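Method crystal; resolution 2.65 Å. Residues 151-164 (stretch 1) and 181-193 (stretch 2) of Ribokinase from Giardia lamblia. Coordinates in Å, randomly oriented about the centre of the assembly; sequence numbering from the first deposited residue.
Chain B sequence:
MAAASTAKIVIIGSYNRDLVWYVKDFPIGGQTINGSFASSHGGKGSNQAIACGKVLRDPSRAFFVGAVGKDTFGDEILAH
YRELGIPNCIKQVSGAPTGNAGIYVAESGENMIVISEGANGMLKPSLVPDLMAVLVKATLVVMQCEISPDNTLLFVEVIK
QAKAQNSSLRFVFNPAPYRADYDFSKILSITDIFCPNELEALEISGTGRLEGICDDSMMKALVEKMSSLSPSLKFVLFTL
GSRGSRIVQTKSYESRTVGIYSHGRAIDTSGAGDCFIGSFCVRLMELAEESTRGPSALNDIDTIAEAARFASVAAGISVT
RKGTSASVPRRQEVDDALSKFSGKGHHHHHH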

# COMPACT_ATOMS: atom_id res chain seq x y z
N ASN B 151 6.09 9.25 -23.18
CA ASN B 151 5.57 8.19 -24.03
C ASN B 151 4.15 8.46 -24.47
O ASN B 151 3.75 8.03 -25.56
CB ASN B 151 5.67 6.85 -23.30
CG ASN B 151 7.10 6.41 -23.10
OD1 ASN B 151 7.99 6.80 -23.86
ND2 ASN B 151 7.35 5.61 -22.07
N THR B 152 3.36 9.15 -23.64
CA THR B 152 2.05 9.61 -24.09
C THR B 152 2.19 10.50 -25.32
O THR B 152 1.42 10.37 -26.28
CB THR B 152 1.35 10.36 -22.96
OG1 THR B 152 1.18 9.47 -21.84
CG2 THR B 152 -0.01 10.83 -23.41
N LEU B 153 3.17 11.41 -25.31
CA LEU B 153 3.36 12.30 -26.45
C LEU B 153 3.82 11.53 -27.68
O LEU B 153 3.52 11.93 -28.82
CB LEU B 153 4.34 13.42 -26.10
CG LEU B 153 3.83 14.38 -25.02
CD1 LEU B 153 4.73 15.57 -24.85
CD2 LEU B 153 2.38 14.82 -25.29
N LEU B 154 4.57 10.45 -27.49
CA LEU B 154 4.88 9.59 -28.63
C LEU B 154 3.62 8.93 -29.16
O LEU B 154 3.42 8.86 -30.39
CB LEU B 154 5.93 8.55 -28.26
CG LEU B 154 7.35 9.02 -27.89
CD1 LEU B 154 8.21 7.84 -27.49
CD2 LEU B 154 7.98 9.79 -29.03
N PHE B 155 2.74 8.44 -28.27
CA PHE B 155 1.49 7.85 -28.76
C PHE B 155 0.60 8.89 -29.41
O PHE B 155 -0.11 8.57 -30.37
CB PHE B 155 0.72 7.16 -27.63
CG PHE B 155 1.22 5.78 -27.33
CD1 PHE B 155 1.10 4.77 -28.26
CD2 PHE B 155 1.81 5.50 -26.10
CE1 PHE B 155 1.57 3.50 -28.00
CE2 PHE B 155 2.27 4.23 -25.82
CZ PHE B 155 2.15 3.23 -26.76
N VAL B 156 0.62 10.13 -28.91
CA VAL B 156 -0.14 11.21 -29.53
C VAL B 156 0.28 11.39 -30.98
O VAL B 156 -0.57 11.56 -31.87
CB VAL B 156 0.04 12.51 -28.71
CG1 VAL B 156 -0.26 13.73 -29.56
CG2 VAL B 156 -0.87 12.48 -27.49
N GLU B 157 1.58 11.34 -31.25
CA GLU B 157 2.03 11.48 -32.63
C GLU B 157 1.55 10.32 -33.50
O GLU B 157 1.14 10.52 -34.64
CB GLU B 157 3.55 11.63 -32.68
CG GLU B 157 4.09 11.70 -34.09
CD GLU B 157 3.57 12.90 -34.88
OE1 GLU B 157 3.18 13.92 -34.25
OE2 GLU B 157 3.53 12.81 -36.12
N VAL B 158 1.55 9.10 -32.95
CA VAL B 158 1.03 7.97 -33.71
C VAL B 158 -0.44 8.19 -34.06
O VAL B 158 -0.86 7.98 -35.21
CB VAL B 158 1.21 6.66 -32.91
CG1 VAL B 158 0.45 5.53 -33.58
CG2 VAL B 158 2.68 6.32 -32.79
N ILE B 159 -1.23 8.66 -33.09
CA ILE B 159 -2.65 8.86 -33.32
C ILE B 159 -2.88 9.97 -34.34
O ILE B 159 -3.76 9.87 -35.21
CB ILE B 159 -3.34 9.15 -31.98
CG1 ILE B 159 -3.17 7.95 -31.04
CG2 ILE B 159 -4.82 9.43 -32.19
CD1 ILE B 159 -3.63 8.22 -29.62
N LYS B 160 -2.08 11.04 -34.27
CA LYS B 160 -2.18 12.11 -35.26
C LYS B 160 -1.97 11.57 -36.67
O LYS B 160 -2.70 11.93 -37.60
CB LYS B 160 -1.18 13.23 -34.94
CG LYS B 160 -1.16 14.43 -35.90
CD LYS B 160 -0.07 15.41 -35.51
CE LYS B 160 -0.05 16.65 -36.40
NZ LYS B 160 1.18 17.47 -36.20
N GLN B 161 -1.00 10.67 -36.83
CA GLN B 161 -0.76 10.04 -38.12
C GLN B 161 -1.86 9.06 -38.50
O GLN B 161 -2.16 8.90 -39.69
CB GLN B 161 0.59 9.32 -38.10
CG GLN B 161 1.80 10.20 -38.36
CD GLN B 161 3.11 9.47 -38.10
OE1 GLN B 161 3.32 8.34 -38.53
NE2 GLN B 161 4.02 10.14 -37.40
N ALA B 162 -2.49 8.42 -37.51
CA ALA B 162 -3.56 7.48 -37.81
C ALA B 162 -4.83 8.21 -38.22
O ALA B 162 -5.57 7.74 -39.10
CB ALA B 162 -3.83 6.57 -36.61
N LYS B 163 -5.11 9.37 -37.61
CA LYS B 163 -6.34 10.07 -37.99
C LYS B 163 -6.23 10.66 -39.39
O LYS B 163 -7.24 10.77 -40.10
CB LYS B 163 -6.70 11.15 -36.97
CG LYS B 163 -7.04 10.56 -35.61
CD LYS B 163 -7.76 11.50 -34.65
CE LYS B 163 -7.31 12.92 -34.72
NZ LYS B 163 -8.33 13.79 -34.06
N ALA B 164 -5.01 11.01 -39.83
CA ALA B 164 -4.86 11.52 -41.18
C ALA B 164 -5.14 10.43 -42.21
O ALA B 164 -5.54 10.73 -43.33
CB ALA B 164 -3.47 12.12 -41.37
N ASP B 181 2.75 16.88 -14.54
CA ASP B 181 3.84 16.70 -15.50
C ASP B 181 3.34 16.32 -16.89
O ASP B 181 4.18 16.10 -17.78
CB ASP B 181 4.82 15.63 -15.00
CG ASP B 181 4.14 14.33 -14.61
OD1 ASP B 181 2.90 14.24 -14.73
OD2 ASP B 181 4.84 13.38 -14.20
N TYR B 182 2.03 16.28 -17.12
CA TYR B 182 1.49 15.95 -18.44
C TYR B 182 1.32 17.20 -19.28
O TYR B 182 0.75 18.20 -18.84
CB TYR B 182 0.14 15.25 -18.28
CG TYR B 182 0.20 13.76 -18.45
CD1 TYR B 182 -0.73 13.10 -19.25
CD2 TYR B 182 1.14 13.00 -17.77
CE1 TYR B 182 -0.70 11.72 -19.39
CE2 TYR B 182 1.18 11.63 -17.91
CZ TYR B 182 0.26 10.99 -18.72
OH TYR B 182 0.29 9.62 -18.85
N ASP B 183 1.80 17.13 -20.53
CA ASP B 183 1.61 18.19 -21.51
C ASP B 183 0.20 18.04 -22.08
O ASP B 183 -0.02 17.46 -23.14
CB ASP B 183 2.67 18.10 -22.59
CG ASP B 183 2.74 19.34 -23.47
OD1 ASP B 183 1.74 20.09 -23.53
OD2 ASP B 183 3.81 19.58 -24.07
N PHE B 184 -0.78 18.55 -21.31
CA PHE B 184 -2.17 18.42 -21.72
C PHE B 184 -2.46 19.23 -22.98
O PHE B 184 -3.25 18.81 -23.83
CB PHE B 184 -3.10 18.87 -20.59
CG PHE B 184 -3.13 17.92 -19.44
CD1 PHE B 184 -3.79 16.70 -19.56
CD2 PHE B 184 -2.48 18.21 -18.26
CE1 PHE B 184 -3.81 15.80 -18.50
CE2 PHE B 184 -2.50 17.32 -17.20
CZ PHE B 184 -3.17 16.11 -17.32
N SER B 185 -1.80 20.37 -23.13
CA SER B 185 -1.99 21.17 -24.33
C SER B 185 -1.64 20.37 -25.58
O SER B 185 -2.40 20.38 -26.56
CB SER B 185 -1.16 22.45 -24.22
OG SER B 185 -1.23 23.23 -25.40
N LYS B 186 -0.53 19.63 -25.54
CA LYS B 186 -0.15 18.84 -26.70
C LYS B 186 -1.11 17.68 -26.92
O LYS B 186 -1.47 17.38 -28.06
CB LYS B 186 1.29 18.34 -26.57
N ILE B 187 -1.56 17.04 -25.84
CA ILE B 187 -2.51 15.94 -26.00
C ILE B 187 -3.84 16.44 -26.55
O ILE B 187 -4.45 15.80 -27.41
CB ILE B 187 -2.71 15.17 -24.68
CG1 ILE B 187 -1.39 14.60 -24.17
CG2 ILE B 187 -3.73 14.06 -24.86
CD1 ILE B 187 -1.50 13.99 -22.76
N LEU B 188 -4.31 17.60 -26.07
CA LEU B 188 -5.60 18.10 -26.53
C LEU B 188 -5.61 18.46 -28.02
O LEU B 188 -6.67 18.44 -28.64
CB LEU B 188 -6.02 19.32 -25.70
CG LEU B 188 -6.63 19.05 -24.33
CD1 LEU B 188 -6.61 20.30 -23.46
CD2 LEU B 188 -8.05 18.56 -24.50
N SER B 189 -4.45 18.76 -28.61
CA SER B 189 -4.43 19.19 -30.00
C SER B 189 -4.86 18.10 -30.97
O SER B 189 -5.23 18.40 -32.10
CB SER B 189 -3.04 19.68 -30.39
OG SER B 189 -2.08 18.66 -30.15
N ILE B 190 -4.84 16.83 -30.55
CA ILE B 190 -5.39 15.76 -31.36
C ILE B 190 -6.55 15.07 -30.67
O ILE B 190 -7.12 14.13 -31.23
CB ILE B 190 -4.32 14.71 -31.75
CG1 ILE B 190 -3.87 13.95 -30.50
CG2 ILE B 190 -3.13 15.38 -32.48
CD1 ILE B 190 -3.32 12.58 -30.79
N THR B 191 -6.94 15.54 -29.49
CA THR B 191 -8.10 15.01 -28.81
C THR B 191 -9.36 15.46 -29.54
O THR B 191 -9.50 16.62 -29.93
CB THR B 191 -8.15 15.50 -27.36
OG1 THR B 191 -7.04 14.95 -26.63
CG2 THR B 191 -9.47 15.09 -26.69
N ASP B 192 -10.28 14.52 -29.74
CA ASP B 192 -11.57 14.84 -30.31
C ASP B 192 -12.63 15.04 -29.24
O ASP B 192 -13.45 15.95 -29.36
CB ASP B 192 -12.00 13.73 -31.28
CG ASP B 192 -11.02 13.57 -32.44
OD1 ASP B 192 -10.30 12.55 -32.49
OD2 ASP B 192 -10.97 14.49 -33.28
N ILE B 193 -12.62 14.21 -28.21
CA ILE B 193 -13.57 14.27 -27.10
C ILE B 193 -12.79 14.20 -25.79
O ILE B 193 -12.12 13.21 -25.51
CB ILE B 193 -14.61 13.14 -27.17
CG1 ILE B 193 -15.39 13.22 -28.48
CG2 ILE B 193 -15.51 13.16 -25.93
CD1 ILE B 193 -16.25 12.02 -28.77

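How does the contact begin at the N-terminal end of stretch 1? Thr152 points its CA-to-CB bond toward the other stretch and carries two kinds of group there. Its methyl CG2 packs 3.6 Å from Ile187 CD1, while its OG1 lies 3.1 Å from Tyr182 OH; each hydroxyl has a hydrogen bond elsewhere in the structure. A threonine suits this buried spot because one short branched side chain serves an apolar and a polar neighbour.

What does Leu153 add, when its CA-to-CB bond runs only sideways? Its end comes nearer: CD2 reaches 3.9 Å from Ile187 CG1 and 3.9 Å from Lys186 CB, and CD1 sits 4.0 Å from Asp183 CB. The leucine thus covers the first turn of the short helix that starts at Phe184, where Asp183 OD1 caps the helix by accepting from Lys186 N at 3.1 Å.

Where is the apolar centre? The two helices run nearly parallel, at 18°, with axes 10.0 Å apart at closest approach, and Val156 points its CA-to-CB bond toward stretch 2. Its CG2 lies 4.0 Å from Ile187 CG1 and its CG1 3.5 Å from Ile190 CD1. Ile190, with chi1 at p and chi2 at t, has the largest covered area of either stretch; its CD1 also meets Ile159 CB at 3.6 Å. All four are buried, and their branched hydrocarbon side chains bring no polar group needing a partner. One turn beyond Val156, Lys160 contributes its aliphatic base, CB lying 3.8 Å from Ile190 CG2, while its extended chain leads the amine away.

What fastens the far end? Lys163 points toward stretch 2, and its NZ donates to Ile190 O at 3.1 Å. The same NZ forms a salt bridge with Asp192 OD1 at 2.8 Å, though the hydrogen bond within it is weak. Lysine's length lets its charge reach both a backbone carbonyl and a buried carboxylate.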